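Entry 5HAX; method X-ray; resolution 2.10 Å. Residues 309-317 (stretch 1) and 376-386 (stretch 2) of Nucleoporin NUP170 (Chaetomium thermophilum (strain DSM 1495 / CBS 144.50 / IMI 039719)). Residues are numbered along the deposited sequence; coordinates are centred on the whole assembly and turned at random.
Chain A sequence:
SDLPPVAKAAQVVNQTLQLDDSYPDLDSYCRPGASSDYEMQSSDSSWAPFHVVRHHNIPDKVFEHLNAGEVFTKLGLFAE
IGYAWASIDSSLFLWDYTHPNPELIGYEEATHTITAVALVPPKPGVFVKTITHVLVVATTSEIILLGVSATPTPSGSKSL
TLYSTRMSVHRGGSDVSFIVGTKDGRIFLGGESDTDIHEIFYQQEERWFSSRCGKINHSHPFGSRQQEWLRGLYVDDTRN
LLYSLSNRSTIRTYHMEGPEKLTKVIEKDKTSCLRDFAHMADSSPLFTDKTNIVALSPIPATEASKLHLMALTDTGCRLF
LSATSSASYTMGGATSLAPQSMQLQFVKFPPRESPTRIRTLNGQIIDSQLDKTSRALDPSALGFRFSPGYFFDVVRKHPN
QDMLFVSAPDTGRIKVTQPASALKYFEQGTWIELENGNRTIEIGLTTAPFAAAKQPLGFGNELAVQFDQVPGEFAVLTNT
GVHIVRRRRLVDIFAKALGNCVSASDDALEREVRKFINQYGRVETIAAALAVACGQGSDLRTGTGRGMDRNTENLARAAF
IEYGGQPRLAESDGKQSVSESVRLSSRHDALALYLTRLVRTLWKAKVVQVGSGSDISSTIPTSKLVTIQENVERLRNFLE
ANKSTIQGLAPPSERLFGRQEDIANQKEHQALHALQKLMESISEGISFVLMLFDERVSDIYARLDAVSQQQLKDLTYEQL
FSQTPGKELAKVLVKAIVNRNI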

# COMPACT_ATOMS: atom_id res chain seq x y z
N LEU A 309 -14.80 7.14 -1.72
CA LEU A 309 -14.07 8.35 -1.35
C LEU A 309 -14.12 8.56 0.15
O LEU A 309 -15.16 8.35 0.78
CB LEU A 309 -14.67 9.56 -2.08
CG LEU A 309 -13.90 10.87 -2.06
CD1 LEU A 309 -12.62 10.74 -2.87
CD2 LEU A 309 -14.77 11.99 -2.61
N MET A 310 -12.99 8.99 0.72
CA MET A 310 -12.93 9.48 2.09
C MET A 310 -12.73 10.99 2.07
O MET A 310 -11.94 11.51 1.28
CB MET A 310 -11.79 8.82 2.88
CG MET A 310 -11.86 9.09 4.38
SD MET A 310 -10.33 8.73 5.26
CE MET A 310 -9.32 10.12 4.76
N ALA A 311 -13.45 11.68 2.95
CA ALA A 311 -13.34 13.12 3.10
C ALA A 311 -13.05 13.43 4.56
O ALA A 311 -13.72 12.90 5.45
CB ALA A 311 -14.61 13.84 2.64
N LEU A 312 -12.05 14.27 4.80
CA LEU A 312 -11.61 14.62 6.15
C LEU A 312 -12.06 16.04 6.47
O LEU A 312 -11.78 16.97 5.70
CB LEU A 312 -10.09 14.51 6.28
CG LEU A 312 -9.53 14.84 7.67
CD1 LEU A 312 -9.99 13.80 8.69
CD2 LEU A 312 -8.02 14.92 7.63
N THR A 313 -12.75 16.21 7.60
CA THR A 313 -13.15 17.52 8.08
C THR A 313 -12.04 18.12 8.94
O THR A 313 -11.14 17.43 9.41
CB THR A 313 -14.43 17.43 8.91
OG1 THR A 313 -14.17 16.73 10.13
CG2 THR A 313 -15.54 16.72 8.14
N ASP A 314 -12.12 19.44 9.14
CA ASP A 314 -11.16 20.10 10.01
C ASP A 314 -11.36 19.75 11.47
O ASP A 314 -10.49 20.06 12.29
CB ASP A 314 -11.21 21.62 9.82
CG ASP A 314 -12.59 22.21 10.03
OD1 ASP A 314 -12.84 23.32 9.52
OD2 ASP A 314 -13.43 21.58 10.71
N THR A 315 -12.47 19.10 11.82
CA THR A 315 -12.69 18.60 13.17
C THR A 315 -12.19 17.17 13.35
O THR A 315 -12.29 16.63 14.46
CB THR A 315 -14.18 18.66 13.52
OG1 THR A 315 -14.94 17.99 12.51
CG2 THR A 315 -14.64 20.10 13.63
N GLY A 316 -11.65 16.55 12.30
CA GLY A 316 -11.08 15.23 12.39
C GLY A 316 -12.02 14.09 12.06
O GLY A 316 -11.67 12.93 12.30
N CYS A 317 -13.20 14.38 11.51
CA CYS A 317 -14.13 13.33 11.12
C CYS A 317 -13.78 12.82 9.74
O CYS A 317 -13.53 13.60 8.82
CB CYS A 317 -15.57 13.85 11.14
SG CYS A 317 -16.15 14.39 12.76
N ALA A 376 -10.00 15.72 19.85
CA ALA A 376 -8.59 15.37 19.87
C ALA A 376 -7.91 15.65 18.54
O ALA A 376 -6.70 15.90 18.50
CB ALA A 376 -8.42 13.91 20.26
N LEU A 377 -8.66 15.60 17.43
CA LEU A 377 -8.13 15.88 16.10
C LEU A 377 -8.54 17.25 15.59
O LEU A 377 -8.48 17.50 14.39
CB LEU A 377 -8.57 14.79 15.12
CG LEU A 377 -8.18 13.35 15.44
CD1 LEU A 377 -8.60 12.42 14.31
CD2 LEU A 377 -6.68 13.22 15.71
N ASP A 378 -8.96 18.14 16.49
CA ASP A 378 -9.41 19.48 16.12
C ASP A 378 -8.34 20.50 16.50
O ASP A 378 -8.01 20.64 17.68
CB ASP A 378 -10.74 19.80 16.80
CG ASP A 378 -11.26 21.18 16.45
OD1 ASP A 378 -10.81 21.76 15.44
OD2 ASP A 378 -12.14 21.68 17.18
N PRO A 379 -7.78 21.23 15.52
CA PRO A 379 -8.04 21.25 14.07
C PRO A 379 -7.17 20.28 13.27
O PRO A 379 -5.99 20.12 13.58
CB PRO A 379 -7.70 22.69 13.69
CG PRO A 379 -6.58 23.04 14.60
CD PRO A 379 -6.81 22.28 15.89
N SER A 380 -7.76 19.66 12.25
CA SER A 380 -7.03 18.84 11.29
C SER A 380 -6.69 19.69 10.07
O SER A 380 -7.60 20.16 9.38
CB SER A 380 -7.84 17.62 10.89
OG SER A 380 -8.03 16.75 12.00
N ALA A 381 -5.40 19.88 9.82
CA ALA A 381 -4.94 20.74 8.73
C ALA A 381 -4.67 19.95 7.45
O ALA A 381 -4.98 20.44 6.35
CB ALA A 381 -3.67 21.48 9.15
N LEU A 382 -4.10 18.76 7.57
CA LEU A 382 -3.79 17.90 6.43
C LEU A 382 -4.15 16.47 6.78
O LEU A 382 -4.06 16.07 7.95
CB LEU A 382 -2.30 17.98 6.06
CG LEU A 382 -1.75 19.34 5.64
CD1 LEU A 382 -0.23 19.31 5.63
CD2 LEU A 382 -2.29 19.72 4.28
N GLY A 383 -4.54 15.70 5.78
CA GLY A 383 -4.93 14.32 5.99
C GLY A 383 -4.66 13.46 4.78
O GLY A 383 -4.78 13.92 3.63
N PHE A 384 -4.31 12.20 5.03
CA PHE A 384 -3.97 11.25 3.98
C PHE A 384 -4.47 9.86 4.36
O PHE A 384 -4.43 9.48 5.53
CB PHE A 384 -2.45 11.19 3.75
CG PHE A 384 -1.81 12.53 3.54
CD1 PHE A 384 -1.61 13.02 2.26
CD2 PHE A 384 -1.41 13.31 4.61
CE1 PHE A 384 -1.02 14.25 2.06
CE2 PHE A 384 -0.83 14.54 4.42
CZ PHE A 384 -0.63 15.01 3.14
N ARG A 385 -4.95 9.11 3.35
CA ARG A 385 -5.34 7.72 3.53
C ARG A 385 -4.66 6.88 2.46
O ARG A 385 -4.66 7.24 1.28
CB ARG A 385 -6.86 7.53 3.45
CG ARG A 385 -7.31 6.10 3.72
CD ARG A 385 -8.77 5.88 3.34
NE ARG A 385 -9.23 4.53 3.68
CZ ARG A 385 -9.06 3.46 2.91
NH1 ARG A 385 -8.43 3.55 1.74
NH2 ARG A 385 -9.51 2.28 3.30
N PHE A 386 -4.08 5.75 2.89
CA PHE A 386 -3.48 4.78 1.99
C PHE A 386 -4.09 3.41 2.25
O PHE A 386 -4.32 3.04 3.41
CB PHE A 386 -1.95 4.70 2.18
CG PHE A 386 -1.27 6.03 2.06
CD1 PHE A 386 -0.94 6.55 0.82
CD2 PHE A 386 -0.94 6.76 3.19
CE1 PHE A 386 -0.31 7.77 0.70
CE2 PHE A 386 -0.30 7.98 3.08
CZ PHE A 386 0.01 8.49 1.84
O HOH W 1 -11.53 16.04 17.00

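Residues 309-317 and 376-386 of NUP170 meet along two strands that run in nearly antiparallel directions, at 157°, and along the loops that adjoin them. The strand axes come no closer than 8.0 Å, too far for a backbone hydrogen-bond ladder, so side chains fill the space between strands 309-313 and 380-386. The chains converge toward the loops: the CA atoms of Met 310 and Arg 385 lie 7.9 Å apart, those of Leu 312 and Gly 383 6.7 Å, and those of Asp 314 and Ser 380 4.5 Å. In all, 456 Å² of surface is buried, counting both sides.

Direct polar contact is concentrated at this narrow end. Ser 380 N donates a hydrogen bond to Asp 314 O, with an N-to-O distance of 2.8 Å and a nearly straight angle of 168° at the hydrogen. The same carbonyl receives a CA-H...O contact from Pro 379, whose CA lies 3.3 Å from Asp 314 O; Pro 379 follows a cis peptide bond. A water bridges the loops next to this site, donating to Thr 315 O at 2.7 Å and accepting from Leu 377 N at 2.9 Å, and so links two backbone groups that do not bond directly.

The acceptor sits in a type I turn from Thr 313 to Gly 316, which is closed by the hydrogen bond from Gly 316 N to Thr 313 O (3.1 Å). Thr 313 reinforces it through its side chain: Thr 313 OG1 donates to Thr 315 OG1 at 2.8 Å and accepts from Cys 317 N at 2.9 Å. The backbone bond from Thr 313 N to Cys 317 O, 3.0 Å long, ties the base of the loop.

Nonpolar packing occupies the wider part of the interface. Leu 312 points toward the opposing strand and sets its CD2 3.5 Å from Gly 383 CA. A CB on Gly 383 would fall 2.2 Å from that methyl, so the bare glycine backbone leaves room for the leucine. Gly 316 permits similarly close packing in the turn, with its CA 3.4 Å from Ser 380 OG; a CB there would clash with Leu 377 CB at 2.4 Å, and its phi/psi of 93/10° independently calls for glycine. Farther along the strands, Met 310 SD rests 3.8 Å from Arg 385 CD, a van der Waals contact with the aliphatic part of the arginine, whose guanidinium nitrogens NH1 and NH2 are hydrogen-bonded elsewhere in the structure.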